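Local atomic coordinates of translation initiation factor eIF2B subunit epsilon (Schizosaccharomyces pombe, PDB entry 5B04), a protein that serves as a subunit of eIF2B, the complex that catalyses exchange of GDP for GTP on the gamma subunit of translation initiation factor eIF2. Residues I[326-337]-I[343-354]; I[389-400]-I[407-418]. All coordinates share one frame; numbering follows the deposited sequence.

Interaction 1 of 2, residues I[326-337]-I[343-354]; sequences IIKARTLIGAYT and SVVANTIIGRNC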
loop_
_atom_site.group_PDB
_atom_site.type_symbol
_atom_site.label_atom_id
_atom_site.label_comp_id
_atom_site.label_asym_id
_atom_site.label_seq_id
_atom_site.Cartn_x
_atom_site.Cartn_y
_atom_site.Cartn_z
ATOM N N ILE I 326 42.744 -20.021 -7.200
ATOM C CA ILE I 326 41.554 -20.048 -6.363
ATOM C C ILE I 326 41.929 -20.185 -4.888
ATOM O O ILE I 326 42.670 -21.086 -4.494
ATOM C CB ILE I 326 40.579 -21.183 -6.788
ATOM C CG1 ILE I 326 41.220 -22.565 -6.656
ATOM C CG2 ILE I 326 40.118 -20.973 -8.221
ATOM C CD1 ILE I 326 40.282 -23.704 -7.003
ATOM N N ILE I 327 41.435 -19.254 -4.079
ATOM C CA ILE I 327 41.676 -19.293 -2.644
ATOM C C ILE I 327 40.360 -19.524 -1.901
ATOM O O ILE I 327 39.430 -18.721 -1.980
ATOM C CB ILE I 327 42.369 -18.003 -2.143
ATOM C CG1 ILE I 327 41.618 -16.753 -2.602
ATOM C CG2 ILE I 327 43.800 -17.945 -2.651
ATOM C CD1 ILE I 327 42.082 -15.485 -1.921
ATOM N N LYS I 328 40.285 -20.643 -1.192
ATOM C CA LYS I 328 39.039 -21.056 -0.562
ATOM C C LYS I 328 38.838 -20.396 0.801
ATOM O O LYS I 328 39.510 -19.419 1.133
ATOM C CB LYS I 328 38.994 -22.580 -0.439
ATOM C CG LYS I 328 39.161 -23.289 -1.778
ATOM C CD LYS I 328 38.816 -24.766 -1.699
ATOM C CE LYS I 328 38.886 -25.415 -3.075
ATOM N NZ LYS I 328 38.412 -26.826 -3.063
ATOM N N ALA I 329 37.910 -20.937 1.582
ATOM C CA ALA I 329 37.455 -20.290 2.810
ATOM C C ALA I 329 38.500 -20.290 3.923
ATOM O O ALA I 329 39.421 -21.109 3.929
ATOM C CB ALA I 329 36.176 -20.952 3.299
ATOM N N ARG I 330 38.332 -19.358 4.859
ATOM C CA ARG I 330 39.188 -19.230 6.038
ATOM C C ARG I 330 40.661 -19.063 5.670
ATOM O O ARG I 330 41.536 -19.690 6.267
ATOM C CB ARG I 330 39.001 -20.437 6.963
ATOM C CG ARG I 330 37.569 -20.607 7.454
ATOM C CD ARG I 330 37.481 -20.609 8.973
ATOM N NE ARG I 330 37.543 -21.959 9.528
ATOM C CZ ARG I 330 37.271 -22.259 10.794
ATOM N NH1 ARG I 330 36.914 -21.304 11.643
ATOM N NH2 ARG I 330 37.351 -23.515 11.212
ATOM N N THR I 331 40.926 -18.203 4.693
ATOM C CA THR I 331 42.287 -17.952 4.232
ATOM C C THR I 331 42.696 -16.499 4.459
ATOM O O THR I 331 41.969 -15.573 4.098
ATOM C CB THR I 331 42.442 -18.299 2.736
ATOM O OG1 THR I 331 42.426 -19.723 2.572
ATOM C CG2 THR I 331 43.751 -17.752 2.186
ATOM N N LEU I 332 43.863 -16.308 5.066
ATOM C CA LEU I 332 44.399 -14.975 5.312
ATOM C C LEU I 332 45.681 -14.763 4.511
ATOM O O LEU I 332 46.582 -15.600 4.536
ATOM C CB LEU I 332 44.656 -14.774 6.808
ATOM C CG LEU I 332 45.112 -13.402 7.310
ATOM C CD1 LEU I 332 44.570 -13.162 8.705
ATOM C CD2 LEU I 332 46.627 -13.293 7.319
ATOM N N ILE I 333 45.758 -13.642 3.799
ATOM C CA ILE I 333 46.926 -13.337 2.979
ATOM C C ILE I 333 47.506 -11.961 3.298
ATOM O O ILE I 333 46.820 -10.946 3.181
ATOM C CB ILE I 333 46.592 -13.394 1.475
ATOM C CG1 ILE I 333 45.967 -14.744 1.114
ATOM C CG2 ILE I 333 47.838 -13.140 0.643
ATOM C CD1 ILE I 333 45.563 -14.858 -0.340
ATOM N N GLY I 334 48.774 -11.935 3.699
ATOM C CA GLY I 334 49.458 -10.688 3.988
ATOM C C GLY I 334 49.794 -9.922 2.723
ATOM O O GLY I 334 49.752 -10.476 1.626
ATOM N N ALA I 335 50.132 -8.645 2.877
ATOM C CA ALA I 335 50.413 -7.781 1.737
ATOM C C ALA I 335 51.652 -8.232 0.968
ATOM O O ALA I 335 52.494 -8.956 1.498
ATOM C CB ALA I 335 50.574 -6.340 2.196
ATOM N N TYR I 336 51.736 -7.802 -0.290
ATOM C CA TYR I 336 52.881 -8.067 -1.161
ATOM C C TYR I 336 53.110 -9.557 -1.412
ATOM O O TYR I 336 54.208 -9.971 -1.781
ATOM C CB TYR I 336 54.149 -7.434 -0.578
ATOM C CG TYR I 336 53.976 -5.981 -0.206
ATOM C CD1 TYR I 336 53.872 -5.001 -1.185
ATOM C CD2 TYR I 336 53.910 -5.587 1.124
ATOM C CE1 TYR I 336 53.710 -3.670 -0.850
ATOM C CE2 TYR I 336 53.750 -4.258 1.469
ATOM C CZ TYR I 336 53.650 -3.305 0.478
ATOM O OH TYR I 336 53.490 -1.980 0.815
ATOM N N THR I 337 52.066 -10.356 -1.218
ATOM C CA THR I 337 52.147 -11.791 -1.460
ATOM C C THR I 337 51.672 -12.128 -2.870
ATOM O O THR I 337 50.659 -11.608 -3.334
ATOM C CB THR I 337 51.315 -12.587 -0.436
ATOM O OG1 THR I 337 51.787 -12.310 0.888
ATOM C CG2 THR I 337 51.419 -14.083 -0.700
ATOM N N SER I 343 46.878 -22.360 -8.590
ATOM C CA SER I 343 47.223 -22.675 -7.209
ATOM C C SER I 343 45.995 -22.602 -6.308
ATOM O O SER I 343 45.168 -21.701 -6.442
ATOM C CB SER I 343 48.311 -21.729 -6.700
ATOM O OG SER I 343 49.495 -21.853 -7.469
ATOM N N VAL I 344 45.886 -23.556 -5.389
ATOM C CA VAL I 344 44.738 -23.623 -4.492
ATOM C C VAL I 344 45.152 -23.448 -3.033
ATOM O O VAL I 344 45.837 -24.297 -2.466
ATOM C CB VAL I 344 43.988 -24.959 -4.635
ATOM C CG1 VAL I 344 42.746 -24.964 -3.757
ATOM C CG2 VAL I 344 43.622 -25.208 -6.089
ATOM N N VAL I 345 44.724 -22.342 -2.433
ATOM C CA VAL I 345 45.034 -22.059 -1.037
ATOM C C VAL I 345 43.765 -22.099 -0.193
ATOM O O VAL I 345 42.843 -21.315 -0.411
ATOM C CB VAL I 345 45.714 -20.689 -0.879
ATOM C CG1 VAL I 345 46.223 -20.515 0.535
ATOM C CG2 VAL I 345 46.856 -20.549 -1.873
ATOM N N ALA I 346 43.718 -23.012 0.773
ATOM C CA ALA I 346 42.508 -23.211 1.563
ATOM C C ALA I 346 42.802 -23.380 3.051
ATOM O O ALA I 346 43.604 -24.225 3.437
ATOM C CB ALA I 346 41.742 -24.418 1.044
ATOM N N ASN I 347 42.139 -22.569 3.873
ATOM C CA ASN I 347 42.223 -22.663 5.330
ATOM C C ASN I 347 43.632 -22.398 5.869
ATOM O O ASN I 347 43.992 -22.862 6.949
ATOM C CB ASN I 347 41.725 -24.040 5.800
ATOM C CG ASN I 347 41.417 -24.081 7.288
ATOM O OD1 ASN I 347 41.086 -23.062 7.895
ATOM N ND2 ASN I 347 41.527 -25.263 7.882
ATOM N N THR I 348 44.429 -21.637 5.124
ATOM C CA THR I 348 45.784 -21.321 5.571
ATOM C C THR I 348 45.962 -19.838 5.878
ATOM O O THR I 348 45.203 -18.994 5.401
ATOM C CB THR I 348 46.843 -21.720 4.527
ATOM O OG1 THR I 348 47.002 -20.662 3.575
ATOM C CG2 THR I 348 46.444 -22.993 3.813
ATOM N N ILE I 349 46.978 -19.535 6.677
ATOM C CA ILE I 349 47.341 -18.158 6.984
ATOM C C ILE I 349 48.702 -17.836 6.373
ATOM O O ILE I 349 49.664 -18.581 6.557
ATOM C CB ILE I 349 47.374 -17.907 8.504
ATOM C CG1 ILE I 349 45.977 -18.082 9.100
ATOM C CG2 ILE I 349 47.905 -16.516 8.806
ATOM C CD1 ILE I 349 45.941 -18.012 10.610
ATOM N N ILE I 350 48.773 -16.732 5.637
ATOM C CA ILE I 350 49.994 -16.360 4.931
ATOM C C ILE I 350 50.485 -14.976 5.346
ATOM O O ILE I 350 49.738 -14.000 5.295
ATOM C CB ILE I 350 49.784 -16.386 3.408
ATOM C CG1 ILE I 350 49.343 -17.780 2.959
ATOM C CG2 ILE I 350 51.053 -15.966 2.683
ATOM C CD1 ILE I 350 48.958 -17.860 1.501
ATOM N N GLY I 351 51.749 -14.898 5.750
ATOM C CA GLY I 351 52.333 -13.645 6.192
ATOM C C GLY I 351 52.620 -12.676 5.060
ATOM O O GLY I 351 52.289 -12.934 3.904
ATOM N N ARG I 352 53.243 -11.553 5.403
ATOM C CA ARG I 352 53.588 -10.525 4.428
ATOM C C ARG I 352 54.665 -10.991 3.452
ATOM O O ARG I 352 55.546 -11.773 3.813
ATOM C CB ARG I 352 54.064 -9.254 5.139
ATOM C CG ARG I 352 52.980 -8.474 5.864
ATOM C CD ARG I 352 52.611 -7.218 5.092
ATOM N NE ARG I 352 51.790 -6.301 5.879
ATOM C CZ ARG I 352 52.276 -5.288 6.590
ATOM N NH1 ARG I 352 53.582 -5.060 6.615
ATOM N NH2 ARG I 352 51.457 -4.503 7.275
ATOM N N ASN I 353 54.575 -10.503 2.217
ATOM C CA ASN I 353 55.623 -10.673 1.213
ATOM C C ASN I 353 56.026 -12.126 0.955
ATOM O O ASN I 353 57.199 -12.477 1.054
ATOM C CB ASN I 353 56.861 -9.868 1.622
ATOM C CG ASN I 353 57.741 -9.507 0.441
ATOM O OD1 ASN I 353 57.686 -10.144 -0.611
ATOM N ND2 ASN I 353 58.563 -8.478 0.611
ATOM N N CYS I 354 55.052 -12.966 0.618
ATOM C CA CYS I 354 55.338 -14.361 0.297
ATOM C C CYS I 354 55.201 -14.623 -1.199
ATOM O O CYS I 354 54.597 -13.837 -1.926
ATOM C CB CYS I 354 54.414 -15.294 1.079
ATOM S SG CYS I 354 54.689 -15.286 2.861
#

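Interaction 2 of 2, residues I[389-400]-I[407-418]; sequences KIGNNCSIEDGA and VIGDNTIIEKNK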
loop_
_atom_site.group_PDB
_atom_site.type_symbol
_atom_site.label_atom_id
_atom_site.label_comp_id
_atom_site.label_asym_id
_atom_site.label_seq_id
_atom_site.Cartn_x
_atom_site.Cartn_y
_atom_site.Cartn_z
ATOM N N LYS I 389 62.369 -21.188 2.389
ATOM C CA LYS I 389 62.227 -21.436 0.960
ATOM C C LYS I 389 61.909 -22.904 0.707
ATOM O O LYS I 389 62.588 -23.793 1.219
ATOM C CB LYS I 389 63.497 -21.033 0.209
ATOM C CG LYS I 389 64.189 -19.793 0.757
ATOM C CD LYS I 389 63.300 -18.561 0.689
ATOM C CE LYS I 389 64.006 -17.351 1.283
ATOM N NZ LYS I 389 63.138 -16.141 1.302
ATOM N N ILE I 390 60.866 -23.152 -0.076
ATOM C CA ILE I 390 60.512 -24.511 -0.462
ATOM C C ILE I 390 60.715 -24.685 -1.962
ATOM O O ILE I 390 60.207 -23.899 -2.761
ATOM C CB ILE I 390 59.057 -24.851 -0.095
ATOM C CG1 ILE I 390 58.766 -24.459 1.354
ATOM C CG2 ILE I 390 58.790 -26.329 -0.305
ATOM C CD1 ILE I 390 59.599 -25.209 2.363
ATOM N N GLY I 391 61.467 -25.714 -2.337
ATOM C CA GLY I 391 61.781 -25.956 -3.733
ATOM C C GLY I 391 60.603 -26.484 -4.526
ATOM O O GLY I 391 59.513 -26.670 -3.987
ATOM N N ASN I 392 60.824 -26.723 -5.814
ATOM C CA ASN I 392 59.787 -27.261 -6.684
ATOM C C ASN I 392 59.454 -28.708 -6.343
ATOM O O ASN I 392 60.319 -29.460 -5.893
ATOM C CB ASN I 392 60.214 -27.162 -8.150
ATOM C CG ASN I 392 60.454 -25.733 -8.594
ATOM O OD1 ASN I 392 59.773 -24.810 -8.149
ATOM N ND2 ASN I 392 61.428 -25.544 -9.477
ATOM N N ASN I 393 58.194 -29.084 -6.553
ATOM C CA ASN I 393 57.738 -30.462 -6.383
ATOM C C ASN I 393 57.999 -31.015 -4.981
ATOM O O ASN I 393 58.581 -32.086 -4.825
ATOM C CB ASN I 393 58.398 -31.361 -7.436
ATOM C CG ASN I 393 57.684 -32.689 -7.605
ATOM O OD1 ASN I 393 58.132 -33.717 -7.094
ATOM N ND2 ASN I 393 56.569 -32.674 -8.326
ATOM N N CYS I 394 57.561 -30.283 -3.961
ATOM C CA CYS I 394 57.775 -30.706 -2.582
ATOM C C CYS I 394 56.472 -31.065 -1.876
ATOM O O CYS I 394 55.405 -30.559 -2.220
ATOM C CB CYS I 394 58.500 -29.615 -1.795
ATOM S SG CYS I 394 60.207 -29.333 -2.305
ATOM N N SER I 395 56.573 -31.942 -0.884
ATOM C CA SER I 395 55.420 -32.338 -0.085
ATOM C C SER I 395 55.693 -32.128 1.400
ATOM O O SER I 395 56.565 -32.772 1.980
ATOM C CB SER I 395 55.054 -33.799 -0.353
ATOM O OG SER I 395 53.985 -34.217 0.479
ATOM N N ILE I 396 54.944 -31.213 2.006
ATOM C CA ILE I 396 55.061 -30.948 3.433
ATOM C C ILE I 396 53.778 -31.386 4.130
ATOM O O ILE I 396 52.692 -30.905 3.810
ATOM C CB ILE I 396 55.333 -29.465 3.712
ATOM C CG1 ILE I 396 56.502 -28.978 2.853
ATOM C CG2 ILE I 396 55.623 -29.246 5.185
ATOM C CD1 ILE I 396 56.911 -27.554 3.134
ATOM N N GLU I 397 53.910 -32.299 5.086
ATOM C CA GLU I 397 52.753 -32.998 5.629
ATOM C C GLU I 397 52.404 -32.560 7.052
ATOM O O GLU I 397 53.061 -31.691 7.623
ATOM C CB GLU I 397 53.005 -34.504 5.565
ATOM C CG GLU I 397 53.422 -34.968 4.173
ATOM C CD GLU I 397 53.662 -36.461 4.083
ATOM O OE1 GLU I 397 53.760 -37.117 5.140
ATOM O OE2 GLU I 397 53.755 -36.978 2.949
ATOM N N ASP I 398 51.360 -33.166 7.614
ATOM C CA ASP I 398 50.774 -32.708 8.872
ATOM C C ASP I 398 51.731 -32.782 10.059
ATOM O O ASP I 398 52.384 -33.800 10.287
ATOM C CB ASP I 398 49.512 -33.517 9.187
ATOM C CG ASP I 398 48.481 -33.446 8.077
ATOM O OD1 ASP I 398 48.559 -32.515 7.248
ATOM O OD2 ASP I 398 47.590 -34.321 8.037
ATOM N N GLY I 399 51.800 -31.689 10.816
ATOM C CA GLY I 399 52.624 -31.631 12.009
ATOM C C GLY I 399 53.990 -31.024 11.763
ATOM O O GLY I 399 54.710 -30.696 12.707
ATOM N N ALA I 400 54.344 -30.868 10.490
ATOM C CA ALA I 400 55.658 -30.364 10.111
ATOM C C ALA I 400 55.896 -28.947 10.616
ATOM O O ALA I 400 55.046 -28.070 10.472
ATOM C CB ALA I 400 55.827 -30.417 8.604
ATOM N N VAL I 407 65.869 -23.995 4.138
ATOM C CA VAL I 407 65.621 -24.113 2.707
ATOM C C VAL I 407 65.442 -25.571 2.298
ATOM O O VAL I 407 66.344 -26.388 2.463
ATOM C CB VAL I 407 66.764 -23.494 1.883
ATOM C CG1 VAL I 407 66.596 -23.826 0.409
ATOM C CG2 VAL I 407 66.818 -21.990 2.097
ATOM N N ILE I 408 64.267 -25.891 1.765
ATOM C CA ILE I 408 63.979 -27.240 1.295
ATOM C C ILE I 408 64.253 -27.351 -0.201
ATOM O O ILE I 408 63.763 -26.545 -0.991
ATOM C CB ILE I 408 62.519 -27.639 1.577
ATOM C CG1 ILE I 408 62.226 -27.571 3.078
ATOM C CG2 ILE I 408 62.234 -29.034 1.040
ATOM C CD1 ILE I 408 63.003 -28.566 3.904
ATOM N N GLY I 409 65.039 -28.352 -0.583
ATOM C CA GLY I 409 65.404 -28.537 -1.974
ATOM C C GLY I 409 64.305 -29.170 -2.802
ATOM O O GLY I 409 63.333 -29.694 -2.261
ATOM N N ASP I 410 64.468 -29.121 -4.121
ATOM C CA ASP I 410 63.471 -29.648 -5.048
ATOM C C ASP I 410 63.240 -31.145 -4.860
ATOM O O ASP I 410 64.147 -31.877 -4.460
ATOM C CB ASP I 410 63.889 -29.369 -6.494
ATOM C CG ASP I 410 63.875 -27.892 -6.833
ATOM O OD1 ASP I 410 63.923 -27.064 -5.899
ATOM O OD2 ASP I 410 63.818 -27.557 -8.035
ATOM N N ASN I 411 62.015 -31.578 -5.146
ATOM C CA ASN I 411 61.632 -32.988 -5.103
ATOM C C ASN I 411 61.875 -33.635 -3.742
ATOM O O ASN I 411 62.287 -34.792 -3.660
ATOM C CB ASN I 411 62.373 -33.765 -6.192
ATOM C CG ASN I 411 62.366 -33.046 -7.526
ATOM O OD1 ASN I 411 63.326 -32.360 -7.879
ATOM N ND2 ASN I 411 61.277 -33.189 -8.272
ATOM N N THR I 412 61.611 -32.884 -2.679
ATOM C CA THR I 412 61.836 -33.370 -1.322
ATOM C C THR I 412 60.520 -33.547 -0.571
ATOM O O THR I 412 59.599 -32.743 -0.716
ATOM C CB THR I 412 62.745 -32.411 -0.529
ATOM O OG1 THR I 412 63.859 -32.022 -1.343
ATOM C CG2 THR I 412 63.255 -33.078 0.742
ATOM N N ILE I 413 60.437 -34.604 0.231
ATOM C CA ILE I 413 59.249 -34.862 1.035
ATOM C C ILE I 413 59.570 -34.881 2.524
ATOM O O ILE I 413 60.259 -35.779 3.010
ATOM C CB ILE I 413 58.588 -36.200 0.656
ATOM C CG1 ILE I 413 58.088 -36.159 -0.788
ATOM C CG2 ILE I 413 57.444 -36.517 1.607
ATOM C CD1 ILE I 413 57.429 -37.442 -1.240
ATOM N N ILE I 414 58.939 -33.974 3.262
ATOM C CA ILE I 414 59.044 -33.943 4.709
ATOM C C ILE I 414 57.874 -34.641 5.347
ATOM O O ILE I 414 56.751 -34.238 5.202
ATOM C CB ILE I 414 59.049 -32.513 5.227
ATOM C CG1 ILE I 414 60.260 -31.784 4.711
ATOM C CG2 ILE I 414 59.119 -32.485 6.730
ATOM C CD1 ILE I 414 59.910 -30.703 3.733
ATOM N N GLU I 415 58.174 -35.659 6.119
ATOM C CA GLU I 415 57.180 -36.520 6.695
ATOM C C GLU I 415 56.492 -35.806 7.809
ATOM O O GLU I 415 56.903 -34.747 8.190
ATOM C CB GLU I 415 57.825 -37.781 7.229
ATOM C CG GLU I 415 58.740 -38.483 6.252
ATOM C CD GLU I 415 59.212 -39.809 6.785
ATOM O OE1 GLU I 415 59.902 -39.823 7.818
ATOM O OE2 GLU I 415 58.880 -40.836 6.177
ATOM N N LYS I 416 55.405 -36.371 8.296
ATOM C CA LYS I 416 54.625 -35.723 9.318
ATOM C C LYS I 416 55.425 -35.495 10.569
ATOM O O LYS I 416 56.147 -36.346 11.009
ATOM C CB LYS I 416 53.445 -36.606 9.686
ATOM C CG LYS I 416 52.465 -36.839 8.557
ATOM C CD LYS I 416 51.375 -37.818 8.955
ATOM C CE LYS I 416 50.099 -37.620 8.146
ATOM N NZ LYS I 416 50.306 -37.075 6.775
ATOM N N ASN I 417 55.281 -34.319 11.141
ATOM C CA ASN I 417 55.743 -34.025 12.468
ATOM C C ASN I 417 57.210 -33.770 12.553
ATOM O O ASN I 417 57.719 -33.519 13.626
ATOM C CB ASN I 417 55.422 -35.157 13.403
ATOM C CG ASN I 417 54.013 -35.613 13.281
ATOM O OD1 ASN I 417 53.128 -35.092 13.932
ATOM N ND2 ASN I 417 53.796 -36.604 12.454
ATOM N N LYS I 418 57.900 -33.829 11.432
ATOM C CA LYS I 418 59.327 -33.610 11.461
ATOM C C LYS I 418 59.514 -32.172 11.814
ATOM O O LYS I 418 58.802 -31.330 11.330
ATOM C CB LYS I 418 59.953 -33.906 10.116
ATOM C CG LYS I 418 61.029 -34.970 10.167
ATOM C CD LYS I 418 60.605 -36.134 11.035
ATOM C CE LYS I 418 61.502 -37.334 10.808
ATOM N NZ LYS I 418 60.746 -38.515 10.307
#

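Interaction 1 of 2, residues I[326-337]-I[343-354]
The Arg330 and Asn347 side chains run side by side, with guanidinium and amide planes 4° apart. At the far end the Arg352 chain, bent at chi2, lays CD 3.6 Å from Ala335 CB; its guanidinium meets that methyl obliquely and salt-bridges Glu316. These are neighbouring coils of a left-handed beta helix, joined by two parallel ladders whose register shifts by one between Ile327 and Leu332. Ile327 and Val345 on one sheet, and Ile333 and Ile350 on the next, turn to the inside of the coil. On the other face Leu332 CD2 meets Ile349 CG2 at 3.8 Å; Ile349 packs on helix 277-288, Leu332 on Pro297 and Phe306. Thr337 makes the corner: with OG1 anti to the carbonyl carbon (chi1 -59°), the hydroxyl donates to Gly334 O at 2.8 Å and weakly accepts Cys354 N at 3.3 Å, leaving CG2 to touch Ile350 CG2 at 3.9 Å. With a valine here, Gly334 O and Cys354 N would probably be left without their common hydroxyl mate. Thr331 OG1 sits at another corner, weakly accepting Asn347 N at 3.1 Å. Threonine hydroxyls thus supply polar partners to backbone at the turns, while aliphatic branches fill the core.

Interaction 2 of 2, residues I[389-400]-I[407-418]
Ile408 N donates to Lys389 O at 2.7 Å, the shortest hydrogen bond between the two segments, which belong to neighbouring coils of the left-handed beta helix. Residues 389-400 and 407-418 run parallel and in constant register, each segment carrying two of its coil's short strands with turns around them. Inside, isoleucines stack coil on coil. Ile390 and Ile408 lie side by side, and the bend of Ile390 at chi2 (-63°) brings its CD1 to 3.6 Å from Ile408 CG1; farther along, Ile396 CG1 meets Ile414 CD1 at 3.9 Å. Cys394 SG adds to this layer by touching Ile408 CG2. On the outer face the start of the Lys389 chain crosses over Val407 CG2, and its ammonium reaches Asp370 O one coil back.

The turn after the first strands is held by polar groups. Asn411 N bonds to Asn392 O at 2.8 Å and nearly straight (169°). Asp410 OD1 takes a weaker bond from Asn392 N, its carboxylate turned 52° from the Asn392 amide, and Asn411 ND2 gives a weak bond to Asn393 OD1. Within 407-418, Thr412 OG1 donates to Gly409 O from above the carbonyl plane.

At the other corner, matching type II turns, Glu397 to Ala400 and Glu415 to Lys418, place Asn417 beside Gly399. Lys416 crosses Glu397 at about a right angle, its ammonium forming a long salt bridge at 3.8 Å with OE1 and lying near Asp398 as well. Lys418 NZ closes the second turn, 2.9 Å from Glu415 OE1 on that oxygen's anti lone pair.

How the interactions relate
Interaction 1 and interaction 2 are successive in the chain and belong to one left-handed beta helix, with centres 18 Å apart and nearest atoms about 7 Å apart, so they do not touch. Strands 361-363 and 378-380 bridge the gap in the parallel sheet that begins with 326-327 and 344-346 and ends with 395-396 and 413-414. Interaction 1 lies toward the start of the coil stack and faces helix 277-288 and Asn47, whereas interaction 2 closes its later end, with Ser435, in the last modelled loop, touching Ile408. Repetition of the same coil-on-coil pairing thus extends the domain as a continuous prism beside the nucleotidyl-transferase-like part of the subunit.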